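Hypothetical protein Atu2327 (Agrobacterium tumefaciens, PDB 2O8I) is of unknown function but belongs to the OHCU decarboxylase family, whose characterised members decarboxylate 2-oxo-4-hydroxy-4-carboxy-5-ureidoimidazoline during the breakdown of urate to allantoin. Local coordinates at residues E5-V8 with A9-G13; E34-A37 with K38-H41; I135-A139 with A140-A144. All coordinates share one frame; numbering follows the deposited sequence.

Contact 1. Residues E5-V8 with A9-G13; sequences EEFV and ARFGG
Phe-7 and Phe-11, one turn apart on helix 4-11, form a T-shaped (edge-to-face) pair in this all-helical OHCU-decarboxylase-like fold. The edge of Phe-11 is turned toward the face of Phe-7: CD2 of Phe-11 stands over the middle of that ring and comes within 3.7 Å of Phe-7 CD1. The ring centroids are 5.0 Å apart and the planes meet at 71°. Phe-7 holds CG anti to the backbone N, whereas Phe-11 keeps CG beside it (chi1 -53°), and with these different settings the two side chains cross at about a right angle. Both rings continue into neighbouring helices: Phe-7 makes a second edge-to-face pair with Tyr-26 of helix 19-27, and Phe-11 rests on Leu-44 of helix 37-50.

Charge pairing runs alongside. Glu-6 and Arg-10 point the same way, and Glu-6 OE2 lies in the plane of the guanidinium at its edge, forming a salt bridge to Arg-10 NE at a long 3.5 Å. The carboxylate and guanidinium planes are nearly coplanar, although the hydrogen bond within this bridge is weak. Glu-5, Ala-9 and Arg-10 also pack against the second subunit, on Ser-105, Thr-101 and Ala-98 of that chain.

Backbone bonds join the same turns. Phe-11 N donates to Phe-7 O at 2.9 Å, while the bond from Ala-9 N to Glu-5 O is weak. Beyond them Gly-12 N reaches Val-8 O at 2.7 Å, another weak bond, with an N-H...O angle of 129°.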
ATOM      1  N   GLU A   5     -18.191  11.433   5.800  1.00 31.31           N
ATOM      2  CA  GLU A   5     -17.183  11.653   4.827  1.00 32.09           C
ATOM      3  C   GLU A   5     -15.876  11.437   5.539  1.00 31.55           C
ATOM      4  O   GLU A   5     -14.944  10.841   5.004  1.00 31.78           O
ATOM      5  CB  GLU A   5     -17.285  13.089   4.330  1.00 32.97           C
ATOM      6  CG  GLU A   5     -16.489  13.348   3.090  1.00 39.35           C
ATOM      7  CD  GLU A   5     -15.574  14.579   3.224  1.00 46.51           C
ATOM      8  OE1 GLU A   5     -16.149  15.702   3.250  1.00 46.48           O
ATOM      9  OE2 GLU A   5     -14.301  14.414   3.296  1.00 47.35           O
ATOM     10  N   GLU A   6     -15.839  11.889   6.772  1.00 30.43           N
ATOM     11  CA  GLU A   6     -14.650  11.821   7.529  1.00 29.82           C
ATOM     12  C   GLU A   6     -14.370  10.395   8.036  1.00 28.60           C
ATOM     13  O   GLU A   6     -13.276   9.863   7.861  1.00 29.72           O
ATOM     14  CB  GLU A   6     -14.697  12.867   8.628  1.00 30.01           C
ATOM     15  CG  GLU A   6     -13.747  12.544   9.747  1.00 33.44           C
ATOM     16  CD  GLU A   6     -13.899  13.422  10.999  1.00 39.85           C
ATOM     17  OE1 GLU A   6     -14.851  14.345  11.103  1.00 38.82           O
ATOM     18  OE2 GLU A   6     -13.023  13.105  11.875  1.00 37.21           O
ATOM     19  N   PHE A   7     -15.349   9.753   8.620  1.00 27.12           N
ATOM     20  CA  PHE A   7     -15.207   8.346   8.980  1.00 26.30           C
ATOM     21  C   PHE A   7     -14.738   7.435   7.853  1.00 27.13           C
ATOM     22  O   PHE A   7     -13.894   6.579   8.045  1.00 27.75           O
ATOM     23  CB  PHE A   7     -16.539   7.837   9.478  1.00 25.15           C
ATOM     24  CG  PHE A   7     -16.503   6.476  10.103  1.00 22.19           C
ATOM     25  CD1 PHE A   7     -16.376   6.336  11.487  1.00 21.03           C
ATOM     26  CD2 PHE A   7     -16.721   5.343   9.336  1.00 20.26           C
ATOM     27  CE1 PHE A   7     -16.399   5.071  12.099  1.00 20.26           C
ATOM     28  CE2 PHE A   7     -16.766   4.047   9.934  1.00 20.38           C
ATOM     29  CZ  PHE A   7     -16.578   3.914  11.314  1.00 21.64           C
ATOM     30  N   VAL A   8     -15.302   7.591   6.675  1.00 28.05           N
ATOM     31  CA  VAL A   8     -14.968   6.715   5.586  1.00 28.60           C
ATOM     32  C   VAL A   8     -13.594   7.084   5.106  1.00 29.92           C
ATOM     33  O   VAL A   8     -12.858   6.238   4.620  1.00 31.07           O
ATOM     34  CB  VAL A   8     -16.020   6.829   4.455  1.00 29.71           C
ATOM     35  CG1 VAL A   8     -15.539   6.177   3.160  1.00 27.39           C
ATOM     36  CG2 VAL A   8     -17.354   6.208   4.950  1.00 28.12           C
ATOM     37  N   ALA A   9     -13.197   8.331   5.317  1.00 29.87           N
ATOM     38  CA  ALA A   9     -11.960   8.753   4.789  1.00 29.34           C
ATOM     39  C   ALA A   9     -10.674   8.289   5.475  1.00 30.85           C
ATOM     40  O   ALA A   9      -9.925   7.549   4.870  1.00 32.60           O
ATOM     41  CB  ALA A   9     -11.930  10.251   4.609  1.00 28.31           C
ATOM     42  N   ARG A  10     -10.368   8.581   6.730  1.00 31.55           N
ATOM     43  CA  ARG A  10     -10.445   7.762   7.901  1.00 29.86           C
ATOM     44  C   ARG A  10     -10.188   6.281   7.934  1.00 29.35           C
ATOM     45  O   ARG A  10      -9.051   5.866   8.171  1.00 27.84           O
ATOM     46  CB  ARG A  10     -11.224   8.298   9.059  1.00 31.94           C
ATOM     47  CG  ARG A  10     -10.299   8.535  10.194  1.00 30.81           C
ATOM     48  CD  ARG A  10     -10.189   9.937  10.403  1.00 28.50           C
ATOM     49  NE  ARG A  10     -10.802  10.428  11.634  1.00 33.25           N
ATOM     50  CZ  ARG A  10     -10.393  10.289  12.924  1.00 32.61           C
ATOM     51  NH1 ARG A  10      -9.379   9.506  13.309  1.00 29.08           N
ATOM     52  NH2 ARG A  10     -11.077  10.954  13.870  1.00 28.71           N
ATOM     53  N   PHE A  11     -11.244   5.493   7.735  1.00 28.10           N
ATOM     54  CA  PHE A  11     -11.175   4.096   8.032  1.00 27.76           C
ATOM     55  C   PHE A  11     -11.539   3.308   6.775  1.00 29.05           C
ATOM     56  O   PHE A  11     -11.552   2.080   6.793  1.00 29.42           O
ATOM     57  CB  PHE A  11     -12.089   3.745   9.200  1.00 28.15           C
ATOM     58  CG  PHE A  11     -11.869   4.587  10.451  1.00 28.07           C
ATOM     59  CD1 PHE A  11     -10.654   4.566  11.128  1.00 28.23           C
ATOM     60  CD2 PHE A  11     -12.892   5.381  10.957  1.00 25.79           C
ATOM     61  CE1 PHE A  11     -10.465   5.349  12.305  1.00 28.95           C
ATOM     62  CE2 PHE A  11     -12.718   6.163  12.110  1.00 26.89           C
ATOM     63  CZ  PHE A  11     -11.501   6.137  12.794  1.00 28.59           C
ATOM     64  N   GLY A  12     -11.815   4.008   5.674  1.00 29.67           N
ATOM     65  CA  GLY A  12     -12.049   3.358   4.390  1.00 31.44           C
ATOM     66  C   GLY A  12     -10.942   2.425   3.895  1.00 33.33           C
ATOM     67  O   GLY A  12     -11.247   1.441   3.227  1.00 33.46           O
ATOM     68  N   GLY A  13      -9.669   2.739   4.220  1.00 34.15           N
ATOM     69  CA  GLY A  13      -8.520   1.961   3.796  1.00 34.01           C
ATOM     70  C   GLY A  13      -8.085   0.863   4.756  1.00 34.90           C
ATOM     71  O   GLY A  13      -7.128   0.142   4.480  1.00 35.79           O
TER

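Contact 2. Residues E34-A37 with K38-H41; sequences ELTA and KAVH
Ala-37 O accepts from His-41 N at 2.9 Å in the first turn of helix 37-50, with Thr-36 just before the helix as its N-cap. Ala-37, the first helical residue, is buried, and its methyl packs on Trp-155 of helix 139-161. Its backbone also bonds to Pro-163, as that of Lys-38 does to Glu-164, tying the start of the helix to the C-terminal tail.

Val-40 N donates to Thr-36 O in a nearly straight bond of 2.9 Å with an N-H...O angle of 170°. The CG2 branch of Val-40 lies 3.4 Å from the same Thr-36 O, and loosely meets Leu-35 CD2 at 4.2 Å. Leu-35 is the centre of an inverse gamma turn, while Val-40 also touches Leu-158 of helix 139-161.

Lys-38 contributes mainly its backbone and CB, since its bent chain turns outward. Ala-39 receives the cap: Thr-36 OG1 accepts from Ala-39 N at 3.0 Å, with an N-H...O angle of 163°. OG1 can reach it because chi1 of 67° sets the hydroxyl between the backbone N and the carbonyl carbon of Thr-36. Ala-39 CB lies 3.3 Å from Thr-36 OG1.

Thr-36 thus serves the first turn twice. Its hydroxyl gives Ala-39 N an acceptor that the helix backbone does not offer it, while its carbonyl begins the regular i to i+4 pattern with Val-40 N.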
ATOM      1  N   GLU A  34     -16.576   4.975  20.482  1.00 26.75           N
ATOM      2  CA  GLU A  34     -15.333   5.460  21.054  1.00 26.57           C
ATOM      3  C   GLU A  34     -14.231   5.271  19.966  1.00 25.86           C
ATOM      4  O   GLU A  34     -14.139   4.200  19.295  1.00 23.80           O
ATOM      5  CB  GLU A  34     -14.996   4.591  22.257  1.00 27.42           C
ATOM      6  CG  GLU A  34     -15.601   5.006  23.567  1.00 31.09           C
ATOM      7  CD  GLU A  34     -14.610   5.830  24.376  1.00 37.13           C
ATOM      8  OE1 GLU A  34     -13.474   5.331  24.673  1.00 36.68           O
ATOM      9  OE2 GLU A  34     -14.969   6.989  24.691  1.00 38.45           O
ATOM     10  N   LEU A  35     -13.402   6.296  19.768  1.00 24.86           N
ATOM     11  CA  LEU A  35     -12.390   6.163  18.734  1.00 24.30           C
ATOM     12  C   LEU A  35     -11.135   5.500  19.316  1.00 24.31           C
ATOM     13  O   LEU A  35     -10.139   6.163  19.673  1.00 24.18           O
ATOM     14  CB  LEU A  35     -12.101   7.496  18.050  1.00 24.45           C
ATOM     15  CG  LEU A  35     -13.246   8.086  17.235  1.00 22.90           C
ATOM     16  CD1 LEU A  35     -12.889   9.476  16.810  1.00 22.72           C
ATOM     17  CD2 LEU A  35     -13.624   7.226  16.080  1.00 20.04           C
ATOM     18  N   THR A  36     -11.240   4.184  19.444  1.00 23.78           N
ATOM     19  CA  THR A  36     -10.173   3.354  19.927  1.00 24.17           C
ATOM     20  C   THR A  36     -10.023   2.255  18.906  1.00 25.05           C
ATOM     21  O   THR A  36     -10.975   1.941  18.192  1.00 25.20           O
ATOM     22  CB  THR A  36     -10.462   2.721  21.330  1.00 23.78           C
ATOM     23  OG1 THR A  36     -11.537   1.782  21.230  1.00 23.56           O
ATOM     24  CG2 THR A  36     -10.764   3.761  22.354  1.00 21.10           C
ATOM     25  N   ALA A  37      -8.835   1.669  18.836  1.00 25.94           N
ATOM     26  CA  ALA A  37      -8.634   0.543  17.963  1.00 27.30           C
ATOM     27  C   ALA A  37      -9.607  -0.578  18.289  1.00 28.92           C
ATOM     28  O   ALA A  37     -10.185  -1.096  17.370  1.00 30.38           O
ATOM     29  CB  ALA A  37      -7.214   0.054  18.033  1.00 27.66           C
ATOM     30  N   LYS A  38      -9.821  -0.937  19.567  1.00 30.28           N
ATOM     31  CA  LYS A  38     -10.782  -2.003  19.927  1.00 32.30           C
ATOM     32  C   LYS A  38     -12.174  -1.749  19.390  1.00 31.07           C
ATOM     33  O   LYS A  38     -12.732  -2.604  18.676  1.00 30.93           O
ATOM     34  CB  LYS A  38     -10.858  -2.220  21.433  1.00 32.40           C
ATOM     35  CG  LYS A  38      -9.848  -3.281  21.929  1.00 37.41           C
ATOM     36  CD  LYS A  38     -10.099  -3.694  23.452  1.00 38.30           C
ATOM     37  CE  LYS A  38     -11.397  -4.621  23.671  1.00 44.48           C
ATOM     38  NZ  LYS A  38     -12.686  -3.838  23.937  1.00 45.10           N
ATOM     39  N   ALA A  39     -12.726  -0.571  19.709  1.00 30.19           N
ATOM     40  CA  ALA A  39     -14.065  -0.199  19.257  1.00 29.80           C
ATOM     41  C   ALA A  39     -14.153  -0.205  17.739  1.00 30.12           C
ATOM     42  O   ALA A  39     -14.940  -0.939  17.182  1.00 30.99           O
ATOM     43  CB  ALA A  39     -14.495   1.144  19.821  1.00 29.19           C
ATOM     44  N   VAL A  40     -13.312   0.564  17.052  1.00 30.60           N
ATOM     45  CA  VAL A  40     -13.451   0.700  15.594  1.00 30.11           C
ATOM     46  C   VAL A  40     -13.193  -0.646  14.890  1.00 31.90           C
ATOM     47  O   VAL A  40     -13.870  -0.985  13.898  1.00 32.88           O
ATOM     48  CB  VAL A  40     -12.538   1.807  15.019  1.00 29.67           C
ATOM     49  CG1 VAL A  40     -12.653   1.871  13.528  1.00 26.91           C
ATOM     50  CG2 VAL A  40     -12.855   3.161  15.633  1.00 25.79           C
ATOM     51  N   HIS A  41     -12.237  -1.419  15.396  1.00 32.21           N
ATOM     52  CA  HIS A  41     -11.961  -2.727  14.821  1.00 33.14           C
ATOM     53  C   HIS A  41     -13.149  -3.673  14.967  1.00 33.82           C
ATOM     54  O   HIS A  41     -13.461  -4.396  14.015  1.00 33.73           O
ATOM     55  CB  HIS A  41     -10.749  -3.344  15.490  1.00 33.52           C
ATOM     56  CG  HIS A  41     -10.336  -4.664  14.915  1.00 36.59           C
ATOM     57  ND1 HIS A  41     -10.704  -5.871  15.484  1.00 38.31           N
ATOM     58  CD2 HIS A  41      -9.537  -4.968  13.862  1.00 35.15           C
ATOM     59  CE1 HIS A  41     -10.162  -6.862  14.795  1.00 37.10           C
ATOM     60  NE2 HIS A  41      -9.453  -6.339  13.805  1.00 38.44           N
TER

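Contact 3. Residues I135-A139 with A140-A144; sequences IDNNA and AQEFA
A capping box closes the start of helix 139-161, with Asn-138 as N-cap and Gln-141 as its partner. Asn-138 OD1 accepts from Gln-141 N at 3.0 Å, the donor lying tilted from the plane of the side-chain carbonyl. In return Asn-138 N donates to Gln-141 OE1 at 2.8 Å, in the carbonyl plane and on a lone pair. A chi1 of 67° tucks the Asn-138 amide over its own backbone, where OD1 faces the first turn. Gln-141 instead sets CG beside its own N and then runs extended, carrying its amide to the Asn-138 backbone. The two amide planes differ by 25°, and Gln-141 OE1 also lies beside Asn-137 CB.

The first helical turn follows directly: Glu-142 N bonds to Asn-138 O at 3.2 Å, nearly straight at 172°, and Phe-143 N to Ala-139 O. The buried Glu-142 bends at chi2, with its CG 3.9 Å from Asn-137 CB.

Around this surface cap, Glu-142 OE1 hydrogen-bonds to Tyr-107 of helix 94-111 and forms a salt bridge with Arg-134 of helix 124-135. The Phe-143 side chain packs on Glu-53, Arg-56, Leu-57 and Leu-60. The start of helix 139-161 thus contacts helix 53-62 through Phe-143, and helices 94-111 and 124-135 through Glu-142.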
ATOM      1  N   ILE A 135       0.495 -23.191   1.565  1.00 41.59           N
ATOM      2  CA  ILE A 135       0.354 -23.552   0.159  1.00 41.97           C
ATOM      3  C   ILE A 135      -0.299 -24.928   0.049  1.00 42.96           C
ATOM      4  O   ILE A 135      -0.988 -25.219  -0.917  1.00 43.95           O
ATOM      5  CB  ILE A 135       1.696 -23.485  -0.627  1.00 42.13           C
ATOM      6  CG1 ILE A 135       1.475 -23.589  -2.154  1.00 41.93           C
ATOM      7  CG2 ILE A 135       2.666 -24.599  -0.199  1.00 41.64           C
ATOM      8  CD1 ILE A 135       1.097 -22.285  -2.902  1.00 38.93           C
ATOM      9  N   ASP A 136      -0.118 -25.761   1.066  1.00 43.69           N
ATOM     10  CA  ASP A 136      -0.661 -27.123   1.061  1.00 44.29           C
ATOM     11  C   ASP A 136      -2.100 -27.255   1.568  1.00 43.98           C
ATOM     12  O   ASP A 136      -2.636 -28.367   1.608  1.00 44.30           O
ATOM     13  CB  ASP A 136       0.255 -28.058   1.858  1.00 44.73           C
ATOM     14  CG  ASP A 136       1.528 -28.425   1.089  1.00 47.92           C
ATOM     15  OD1 ASP A 136       1.556 -28.331  -0.178  1.00 48.91           O
ATOM     16  OD2 ASP A 136       2.504 -28.829   1.761  1.00 50.17           O
ATOM     17  N   ASN A 137      -2.722 -26.153   1.971  1.00 42.78           N
ATOM     18  CA  ASN A 137      -4.106 -26.228   2.393  1.00 42.45           C
ATOM     19  C   ASN A 137      -5.064 -26.243   1.208  1.00 41.53           C
ATOM     20  O   ASN A 137      -4.640 -26.036   0.073  1.00 41.43           O
ATOM     21  CB  ASN A 137      -4.456 -25.073   3.336  1.00 43.63           C
ATOM     22  CG  ASN A 137      -3.671 -25.119   4.647  1.00 45.19           C
ATOM     23  OD1 ASN A 137      -3.611 -24.118   5.361  1.00 47.15           O
ATOM     24  ND2 ASN A 137      -3.062 -26.272   4.960  1.00 45.42           N
ATOM     25  N   ASN A 138      -6.342 -26.499   1.473  1.00 40.58           N
ATOM     26  CA  ASN A 138      -7.355 -26.471   0.438  1.00 40.39           C
ATOM     27  C   ASN A 138      -8.037 -25.099   0.474  1.00 40.52           C
ATOM     28  O   ASN A 138      -7.874 -24.346   1.439  1.00 40.40           O
ATOM     29  CB  ASN A 138      -8.369 -27.611   0.629  1.00 39.96           C
ATOM     30  CG  ASN A 138      -9.222 -27.438   1.894  1.00 40.29           C
ATOM     31  OD1 ASN A 138      -9.774 -26.370   2.149  1.00 41.63           O
ATOM     32  ND2 ASN A 138      -9.339 -28.492   2.680  1.00 38.90           N
ATOM     33  N   ALA A 139      -8.813 -24.795  -0.563  1.00 40.47           N
ATOM     34  CA  ALA A 139      -9.438 -23.490  -0.725  1.00 40.92           C
ATOM     35  C   ALA A 139     -10.209 -22.983   0.506  1.00 41.44           C
ATOM     36  O   ALA A 139     -10.154 -21.775   0.817  1.00 41.57           O
ATOM     37  CB  ALA A 139     -10.333 -23.472  -1.980  1.00 40.78           C
ATOM     38  N   ALA A 140     -10.923 -23.884   1.191  1.00 41.23           N
ATOM     39  CA  ALA A 140     -11.721 -23.510   2.370  1.00 41.21           C
ATOM     40  C   ALA A 140     -10.860 -23.155   3.571  1.00 40.99           C
ATOM     41  O   ALA A 140     -11.195 -22.211   4.283  1.00 41.77           O
ATOM     42  CB  ALA A 140     -12.752 -24.602   2.742  1.00 40.51           C
ATOM     43  N   GLN A 141      -9.773 -23.890   3.802  1.00 40.62           N
ATOM     44  CA  GLN A 141      -8.865 -23.602   4.923  1.00 41.04           C
ATOM     45  C   GLN A 141      -8.163 -22.251   4.745  1.00 41.46           C
ATOM     46  O   GLN A 141      -8.187 -21.414   5.661  1.00 42.19           O
ATOM     47  CB  GLN A 141      -7.824 -24.690   5.099  1.00 40.76           C
ATOM     48  CG  GLN A 141      -8.386 -26.082   5.236  1.00 40.87           C
ATOM     49  CD  GLN A 141      -7.298 -27.152   5.126  1.00 42.96           C
ATOM     50  OE1 GLN A 141      -6.630 -27.318   4.088  1.00 40.76           O
ATOM     51  NE2 GLN A 141      -7.110 -27.876   6.207  1.00 41.86           N
ATOM     52  N   GLU A 142      -7.576 -22.036   3.566  1.00 41.05           N
ATOM     53  CA  GLU A 142      -6.935 -20.766   3.212  1.00 41.13           C
ATOM     54  C   GLU A 142      -7.863 -19.566   3.217  1.00 41.15           C
ATOM     55  O   GLU A 142      -7.432 -18.438   3.432  1.00 40.96           O
ATOM     56  CB  GLU A 142      -6.267 -20.837   1.851  1.00 40.32           C
ATOM     57  CG  GLU A 142      -5.015 -21.510   1.941  1.00 42.87           C
ATOM     58  CD  GLU A 142      -4.148 -20.947   3.043  1.00 46.20           C
ATOM     59  OE1 GLU A 142      -3.589 -19.833   2.823  1.00 43.11           O
ATOM     60  OE2 GLU A 142      -4.016 -21.653   4.095  1.00 46.22           O
ATOM     61  N   PHE A 143      -9.128 -19.798   2.949  1.00 41.11           N
ATOM     62  CA  PHE A 143     -10.066 -18.713   2.996  1.00 41.53           C
ATOM     63  C   PHE A 143     -10.316 -18.364   4.453  1.00 41.96           C
ATOM     64  O   PHE A 143     -10.340 -17.187   4.800  1.00 42.66           O
ATOM     65  CB  PHE A 143     -11.346 -19.085   2.279  1.00 41.28           C
ATOM     66  CG  PHE A 143     -12.231 -17.931   2.003  1.00 40.60           C
ATOM     67  CD1 PHE A 143     -12.082 -17.202   0.836  1.00 39.76           C
ATOM     68  CD2 PHE A 143     -13.239 -17.591   2.898  1.00 40.77           C
ATOM     69  CE1 PHE A 143     -12.911 -16.124   0.551  1.00 39.96           C
ATOM     70  CE2 PHE A 143     -14.067 -16.513   2.641  1.00 41.78           C
ATOM     71  CZ  PHE A 143     -13.909 -15.771   1.454  1.00 40.99           C
ATOM     72  N   ALA A 144     -10.442 -19.371   5.312  1.00 41.78           N
ATOM     73  CA  ALA A 144     -10.516 -19.110   6.748  1.00 42.13           C
ATOM     74  C   ALA A 144      -9.254 -18.360   7.248  1.00 42.26           C
ATOM     75  O   ALA A 144      -9.371 -17.320   7.877  1.00 42.54           O
ATOM     76  CB  ALA A 144     -10.750 -20.416   7.549  1.00 41.26           C
TER

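Overall arrangement
Contacts 1 and 2 touch, with centres about 14 Å apart: Phe-11 of contact 1 packs on Leu-35 and Val-40 of contact 2, and Arg-10 NH2 approaches Leu-35 CD1. Both are partly buried. Contact 3 lies at the surface on the opposite side of the chain's centre, its centre about 31 Å from that of contact 1 and about 30 Å from that of contact 2. Helix 139-161 nevertheless spans the gap, since it begins in contact 3 and its far end covers contact 2. Contacts 2 and 3 both cap helix starts, through a threonine hydroxyl and a reciprocal asparagine-glutamine pair respectively. Contact 1 instead joins an edge-to-face ring pair with a long salt bridge, and it alone meets the second subunit.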